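Local coordinates for DUF1214 domain-containing protein (Burkholderia cenocepacia, PDB 6ANS) that is of unknown function but belongs to the DUF1214 family, combining helices with four-stranded beta-sheets, and binds a sodium ion in the crystal, at residues A[300-308]-A[323-331]; A[340-348]-A[381-389]. All blocks are in the same frame, centred on the assembly; numbering follows the deposited sequence.

Contact 1 (A[300-308]-A[323-331]); sequences DCDFWNVQL and ICVNKHSAR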
# COMPACT_ATOMS: atom_id res chain seq x y z
N ASP A 300 3.97 -17.58 -32.81
CA ASP A 300 2.60 -17.67 -32.32
C ASP A 300 2.61 -17.71 -30.80
O ASP A 300 3.22 -18.59 -30.20
CB ASP A 300 1.91 -18.92 -32.88
CG ASP A 300 1.50 -18.77 -34.34
OD1 ASP A 300 1.27 -17.62 -34.78
OD2 ASP A 300 1.41 -19.81 -35.03
N CYS A 301 1.94 -16.75 -30.18
CA CYS A 301 1.93 -16.71 -28.73
C CYS A 301 0.72 -15.91 -28.26
O CYS A 301 0.09 -15.19 -29.04
CB CYS A 301 3.22 -16.09 -28.18
SG CYS A 301 3.49 -14.38 -28.72
N ASP A 302 0.43 -16.05 -26.97
CA ASP A 302 -0.68 -15.33 -26.37
C ASP A 302 -0.28 -13.92 -25.95
O ASP A 302 -1.12 -13.02 -25.93
CB ASP A 302 -1.23 -16.12 -25.18
CG ASP A 302 -1.68 -17.53 -25.58
OD1 ASP A 302 -2.35 -17.65 -26.62
OD2 ASP A 302 -1.38 -18.50 -24.87
N PHE A 303 1.00 -13.71 -25.65
CA PHE A 303 1.48 -12.42 -25.20
C PHE A 303 3.00 -12.44 -25.26
O PHE A 303 3.62 -13.50 -25.16
CB PHE A 303 0.98 -12.10 -23.78
CG PHE A 303 1.42 -10.77 -23.26
CD1 PHE A 303 0.68 -9.63 -23.52
CD2 PHE A 303 2.56 -10.65 -22.47
CE1 PHE A 303 1.07 -8.39 -23.03
CE2 PHE A 303 2.97 -9.41 -21.98
CZ PHE A 303 2.22 -8.28 -22.25
N TRP A 304 3.58 -11.26 -25.47
CA TRP A 304 5.02 -11.09 -25.32
C TRP A 304 5.27 -9.65 -24.94
O TRP A 304 4.47 -8.77 -25.26
CB TRP A 304 5.77 -11.49 -26.60
CG TRP A 304 5.70 -10.51 -27.76
CD1 TRP A 304 4.85 -10.57 -28.83
CD2 TRP A 304 6.54 -9.38 -27.99
NE1 TRP A 304 5.09 -9.53 -29.69
CE2 TRP A 304 6.13 -8.79 -29.20
CE3 TRP A 304 7.60 -8.80 -27.28
CZ2 TRP A 304 6.73 -7.64 -29.72
CZ3 TRP A 304 8.20 -7.65 -27.80
CH2 TRP A 304 7.77 -7.10 -29.00
N ASN A 305 6.38 -9.41 -24.25
CA ASN A 305 6.78 -8.03 -24.00
C ASN A 305 8.27 -8.01 -23.70
O ASN A 305 8.92 -9.05 -23.61
CB ASN A 305 5.94 -7.37 -22.88
CG ASN A 305 6.25 -7.91 -21.47
OD1 ASN A 305 6.98 -8.89 -21.26
ND2 ASN A 305 5.61 -7.28 -20.48
N VAL A 306 8.79 -6.79 -23.59
CA VAL A 306 10.16 -6.55 -23.15
C VAL A 306 10.14 -5.28 -22.31
O VAL A 306 9.45 -4.31 -22.64
CB VAL A 306 11.13 -6.45 -24.34
CG1 VAL A 306 10.69 -5.34 -25.30
CG2 VAL A 306 12.56 -6.24 -23.85
N GLN A 307 10.88 -5.30 -21.20
CA GLN A 307 10.84 -4.19 -20.26
C GLN A 307 12.25 -3.78 -19.87
O GLN A 307 13.16 -4.62 -19.82
CB GLN A 307 10.06 -4.55 -19.00
CG GLN A 307 10.71 -5.68 -18.19
CD GLN A 307 9.89 -6.05 -16.97
OE1 GLN A 307 8.91 -6.78 -17.08
NE2 GLN A 307 10.30 -5.56 -15.79
N LEU A 308 12.42 -2.50 -19.56
CA LEU A 308 13.70 -1.97 -19.11
C LEU A 308 13.63 -1.75 -17.60
O LEU A 308 12.63 -1.23 -17.10
CB LEU A 308 14.03 -0.68 -19.85
CG LEU A 308 15.54 -0.37 -19.93
CD1 LEU A 308 16.24 -1.44 -20.78
CD2 LEU A 308 15.80 1.03 -20.48
N ILE A 323 8.94 2.41 -21.03
CA ILE A 323 10.02 1.50 -20.67
C ILE A 323 9.57 0.05 -20.83
O ILE A 323 10.27 -0.89 -20.40
CB ILE A 323 10.54 1.79 -19.25
CG1 ILE A 323 9.42 1.73 -18.21
CG2 ILE A 323 11.21 3.19 -19.23
CD1 ILE A 323 9.22 0.36 -17.57
N CYS A 324 8.43 -0.15 -21.47
CA CYS A 324 7.90 -1.47 -21.77
C CYS A 324 7.19 -1.42 -23.12
O CYS A 324 6.40 -0.51 -23.38
CB CYS A 324 6.92 -1.96 -20.70
SG CYS A 324 6.45 -3.70 -20.92
N VAL A 325 7.46 -2.42 -23.95
CA VAL A 325 6.85 -2.58 -25.26
C VAL A 325 6.31 -4.00 -25.35
O VAL A 325 6.99 -4.95 -24.91
CB VAL A 325 7.87 -2.29 -26.38
CG1 VAL A 325 7.50 -2.99 -27.63
CG2 VAL A 325 7.95 -0.80 -26.63
N ASN A 326 5.08 -4.16 -25.84
CA ASN A 326 4.49 -5.50 -25.86
C ASN A 326 3.79 -5.84 -27.18
O ASN A 326 3.85 -5.07 -28.15
CB ASN A 326 3.52 -5.69 -24.68
CG ASN A 326 2.28 -4.80 -24.77
OD1 ASN A 326 1.79 -4.49 -25.85
ND2 ASN A 326 1.75 -4.42 -23.61
N LYS A 327 3.13 -7.00 -27.22
CA LYS A 327 2.48 -7.47 -28.44
C LYS A 327 1.47 -6.46 -28.97
O LYS A 327 1.27 -6.36 -30.18
CB LYS A 327 1.81 -8.82 -28.15
CG LYS A 327 0.93 -9.32 -29.28
CD LYS A 327 0.53 -10.77 -29.09
CE LYS A 327 -0.22 -11.28 -30.33
NZ LYS A 327 -0.53 -12.73 -30.27
N HIS A 328 0.85 -5.69 -28.08
CA HIS A 328 -0.15 -4.68 -28.44
C HIS A 328 0.48 -3.41 -28.97
O HIS A 328 -0.12 -2.74 -29.82
CB HIS A 328 -1.01 -4.35 -27.22
CG HIS A 328 -1.82 -3.09 -27.36
ND1 HIS A 328 -3.02 -3.05 -28.04
CD2 HIS A 328 -1.60 -1.83 -26.91
CE1 HIS A 328 -3.51 -1.82 -28.00
NE2 HIS A 328 -2.66 -1.06 -27.32
N SER A 329 1.65 -3.02 -28.46
CA SER A 329 2.23 -1.73 -28.81
C SER A 329 3.42 -1.80 -29.76
O SER A 329 3.73 -0.79 -30.39
CB SER A 329 2.66 -1.00 -27.53
OG SER A 329 3.70 -1.71 -26.90
N ALA A 330 4.07 -2.95 -29.91
CA ALA A 330 5.22 -3.06 -30.81
C ALA A 330 4.75 -3.16 -32.25
O ALA A 330 4.04 -4.11 -32.61
CB ALA A 330 6.07 -4.27 -30.44
N ARG A 331 5.18 -2.22 -33.09
CA ARG A 331 4.92 -2.29 -34.53
C ARG A 331 5.95 -3.21 -35.19
O ARG A 331 7.15 -3.06 -34.95
CB ARG A 331 5.01 -0.90 -35.18
CG ARG A 331 4.15 0.20 -34.56
CD ARG A 331 2.66 0.03 -34.78
NE ARG A 331 2.23 -0.06 -36.18
CZ ARG A 331 0.96 -0.21 -36.53
NH1 ARG A 331 0.03 -0.28 -35.60
NH2 ARG A 331 0.61 -0.31 -37.81

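Contact 2 (A[340-348]-A[381-389]); sequences VIVAATRPG and VKLAALKEA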
# COMPACT_ATOMS: atom_id res chain seq x y z
N VAL A 340 13.32 -3.33 -31.42
CA VAL A 340 13.11 -2.51 -30.23
C VAL A 340 14.43 -1.83 -29.89
O VAL A 340 15.47 -2.50 -29.78
CB VAL A 340 12.63 -3.35 -29.03
CG1 VAL A 340 12.44 -2.46 -27.82
CG2 VAL A 340 11.33 -4.09 -29.36
N ILE A 341 14.39 -0.52 -29.67
CA ILE A 341 15.59 0.28 -29.46
C ILE A 341 15.59 0.82 -28.03
O ILE A 341 14.64 1.49 -27.62
CB ILE A 341 15.68 1.45 -30.46
CG1 ILE A 341 15.52 0.95 -31.90
CG2 ILE A 341 16.97 2.22 -30.24
CD1 ILE A 341 16.77 0.38 -32.51
N VAL A 342 16.66 0.53 -27.29
CA VAL A 342 16.91 1.10 -25.96
C VAL A 342 17.81 2.32 -26.15
O VAL A 342 18.92 2.19 -26.67
CB VAL A 342 17.57 0.06 -25.04
CG1 VAL A 342 17.75 0.62 -23.65
CG2 VAL A 342 16.77 -1.23 -24.99
N ALA A 343 17.34 3.50 -25.71
CA ALA A 343 18.08 4.74 -25.93
C ALA A 343 17.51 5.86 -25.07
O ALA A 343 16.44 5.73 -24.46
CB ALA A 343 18.07 5.15 -27.40
N ALA A 344 18.23 6.99 -25.02
CA ALA A 344 17.79 8.14 -24.24
C ALA A 344 16.66 8.92 -24.92
O ALA A 344 15.85 9.54 -24.23
CB ALA A 344 18.97 9.09 -23.99
N THR A 345 16.61 8.92 -26.25
CA THR A 345 15.52 9.54 -26.99
C THR A 345 15.11 8.59 -28.12
O THR A 345 15.90 7.77 -28.58
CB THR A 345 15.92 10.91 -27.56
OG1 THR A 345 17.11 10.79 -28.34
CG2 THR A 345 16.13 11.93 -26.44
N ARG A 346 13.86 8.72 -28.55
CA ARG A 346 13.32 7.84 -29.60
C ARG A 346 13.99 8.13 -30.94
O ARG A 346 14.09 9.30 -31.34
CB ARG A 346 11.82 8.00 -29.75
CG ARG A 346 11.17 6.91 -30.62
CD ARG A 346 9.71 7.24 -30.91
NE ARG A 346 8.82 6.96 -29.79
CZ ARG A 346 8.35 5.76 -29.48
NH1 ARG A 346 8.68 4.71 -30.23
NH2 ARG A 346 7.55 5.61 -28.43
N PRO A 347 14.49 7.12 -31.65
CA PRO A 347 14.98 7.34 -33.02
C PRO A 347 13.87 7.15 -34.05
O PRO A 347 13.43 6.03 -34.29
CB PRO A 347 16.08 6.28 -33.17
CG PRO A 347 15.63 5.16 -32.29
CD PRO A 347 14.83 5.78 -31.14
N GLY A 348 13.39 8.25 -34.63
CA GLY A 348 12.29 8.13 -35.59
C GLY A 348 11.04 7.60 -34.92
O GLY A 348 10.63 8.07 -33.86
N VAL A 381 25.00 0.51 -31.03
CA VAL A 381 25.38 1.48 -32.04
C VAL A 381 25.31 2.88 -31.44
O VAL A 381 24.84 3.07 -30.31
CB VAL A 381 24.50 1.40 -33.30
CG1 VAL A 381 24.49 -0.01 -33.87
CG2 VAL A 381 23.09 1.87 -32.97
N LYS A 382 25.79 3.86 -32.20
CA LYS A 382 25.62 5.25 -31.82
C LYS A 382 24.18 5.68 -32.11
O LYS A 382 23.66 5.42 -33.20
CB LYS A 382 26.60 6.14 -32.58
CG LYS A 382 28.06 5.95 -32.18
CD LYS A 382 28.36 6.63 -30.87
CE LYS A 382 29.80 6.41 -30.44
NZ LYS A 382 30.10 7.15 -29.18
N LEU A 383 23.54 6.34 -31.13
CA LEU A 383 22.16 6.78 -31.32
C LEU A 383 22.03 7.72 -32.50
O LEU A 383 20.97 7.76 -33.15
CB LEU A 383 21.66 7.47 -30.05
CG LEU A 383 20.24 8.04 -30.03
CD1 LEU A 383 19.21 7.00 -30.41
CD2 LEU A 383 19.93 8.67 -28.67
N ALA A 384 23.09 8.47 -32.81
CA ALA A 384 23.04 9.38 -33.94
C ALA A 384 22.90 8.63 -35.26
O ALA A 384 22.27 9.13 -36.19
CB ALA A 384 24.29 10.27 -33.95
N ALA A 385 23.50 7.44 -35.35
CA ALA A 385 23.43 6.67 -36.59
C ALA A 385 22.01 6.23 -36.90
O ALA A 385 21.63 6.14 -38.08
CB ALA A 385 24.37 5.46 -36.51
N LEU A 386 21.20 5.96 -35.87
CA LEU A 386 19.82 5.58 -36.09
C LEU A 386 18.94 6.78 -36.44
O LEU A 386 17.99 6.64 -37.22
CB LEU A 386 19.26 4.87 -34.85
CG LEU A 386 19.98 3.58 -34.44
CD1 LEU A 386 19.57 3.13 -33.05
CD2 LEU A 386 19.74 2.49 -35.48
N LYS A 387 19.24 7.95 -35.87
CA LYS A 387 18.44 9.13 -36.16
C LYS A 387 18.69 9.65 -37.57
O LYS A 387 17.74 10.01 -38.27
CB LYS A 387 18.73 10.23 -35.13
CG LYS A 387 18.10 9.99 -33.77
CD LYS A 387 18.27 11.22 -32.89
CE LYS A 387 17.60 11.05 -31.53
NZ LYS A 387 17.92 12.18 -30.61
N GLU A 388 19.95 9.70 -38.00
CA GLU A 388 20.26 10.10 -39.37
C GLU A 388 19.61 9.15 -40.37
O GLU A 388 18.98 9.59 -41.34
CB GLU A 388 21.77 10.16 -39.58
N ALA A 389 19.73 7.84 -40.13
CA ALA A 389 19.22 6.85 -41.07
C ALA A 389 17.70 6.80 -41.08
O ALA A 389 17.08 6.67 -42.15
CB ALA A 389 19.80 5.47 -40.74

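Contact 1 (A[300-308]-A[323-331])
Val306 and Val325 form an antiparallel hydrogen-bonded pair, Val306 N to Val325 O and Val325 N to Val306 O (3.0 Å, 167° at the hydrogen), joining strand 303-308 to the short strand 324-326, their axes 4.7 Å apart. They lie at one margin of a four-stranded antiparallel sheet in which 324-326 is an outermost strand within the chain. Leu308 N extends the pairing to Ile323 O. Where strand 324-326 ends, Lys327 N still reaches Trp304 O, but the bond bends to 135°.

Packing centres on Trp304. Its CG sits between the backbone N and the carbonyl carbon (chi1 75°), which lays one indole face over the backbone at Asn326-Lys327, while CZ2 makes an apolar contact with Ala330 CB at 3.5 Å. Trp365 stacks on the same ring.

Asn305 and Asn326 share a sheet face, their CB atoms 3.5 Å apart. Asn305 ND2 and Asn326 ND2 both bond Asp108, and Asn305 OD1 accepts from Arg366. Asn326 OD1 accepts from Ser329 N, three residues on, an Asx motif. Finally, the extended Lys327 chain runs past Trp304 CD1 and places NZ 2.8 Å from Cys301 O, a weak bond.

Contact 2 (A[340-348]-A[381-389])
Ile341 and Leu386 reach toward each other tip to tip where helix 383-389, at the C-terminal end of the chain, packs against a mixed sheet, on side chains of its inner strands 338-343 and 289-295, and on the loop after 338-343. The helix directly follows strand 377-382, an outermost strand of that sheet within the chain. Ile341 CG2 and CD1 both converge on Leu386 CD1, the closer at 3.9 Å. Leu383 instead divides its two methyls. With CG anti to the backbone N (chi1 179°), the branch extends from the helix, so that CD1 rests on Ala343 CB at 3.7 Å and CD2 on Thr345 OG1 at 3.5 Å. Pro347 faces the helix between the two leucines, its CB 3.9 Å from Leu386 CB and 4.2 Å from Leu383 CD1. Ala290 of strand 289-295 touches both Ala343 and Leu386, which ties this apolar patch to the sheet. Lys387 and Thr345 meet differently, their side chains crossing at about a right angle where both residues are exposed. The lysine chain is extended beyond CG; Lys387 CG passes Pro347 CA at 4.2 Å, and at the threonine hydroxyl Lys387 NZ donates a hydrogen bond to Thr345 OG1 over 2.8 Å.

How the contacts relate
Contact 1 is the more buried of the two, with nine of fourteen touching residues buried and 595 Å² covered, whereas contact 2 has four of nine buried and 333 Å². Their centres lie 19 Å apart, that of contact 2 farther from the centre of the chain. Contact 1 joins neighbouring strands of one sheet through backbone hydrogen bonds; contact 2 seats a terminal helix on another sheet mainly through side chains, with one hydrogen bond and no backbone pairing. They hold different elements, yet strand 338-343 follows 324-326 in sequence, and the two sheets meet where Leu308 CD2 packs 3.7 Å from Val342 CG1 and Val306 CG1 lies 4.2 Å from Val340 CG1.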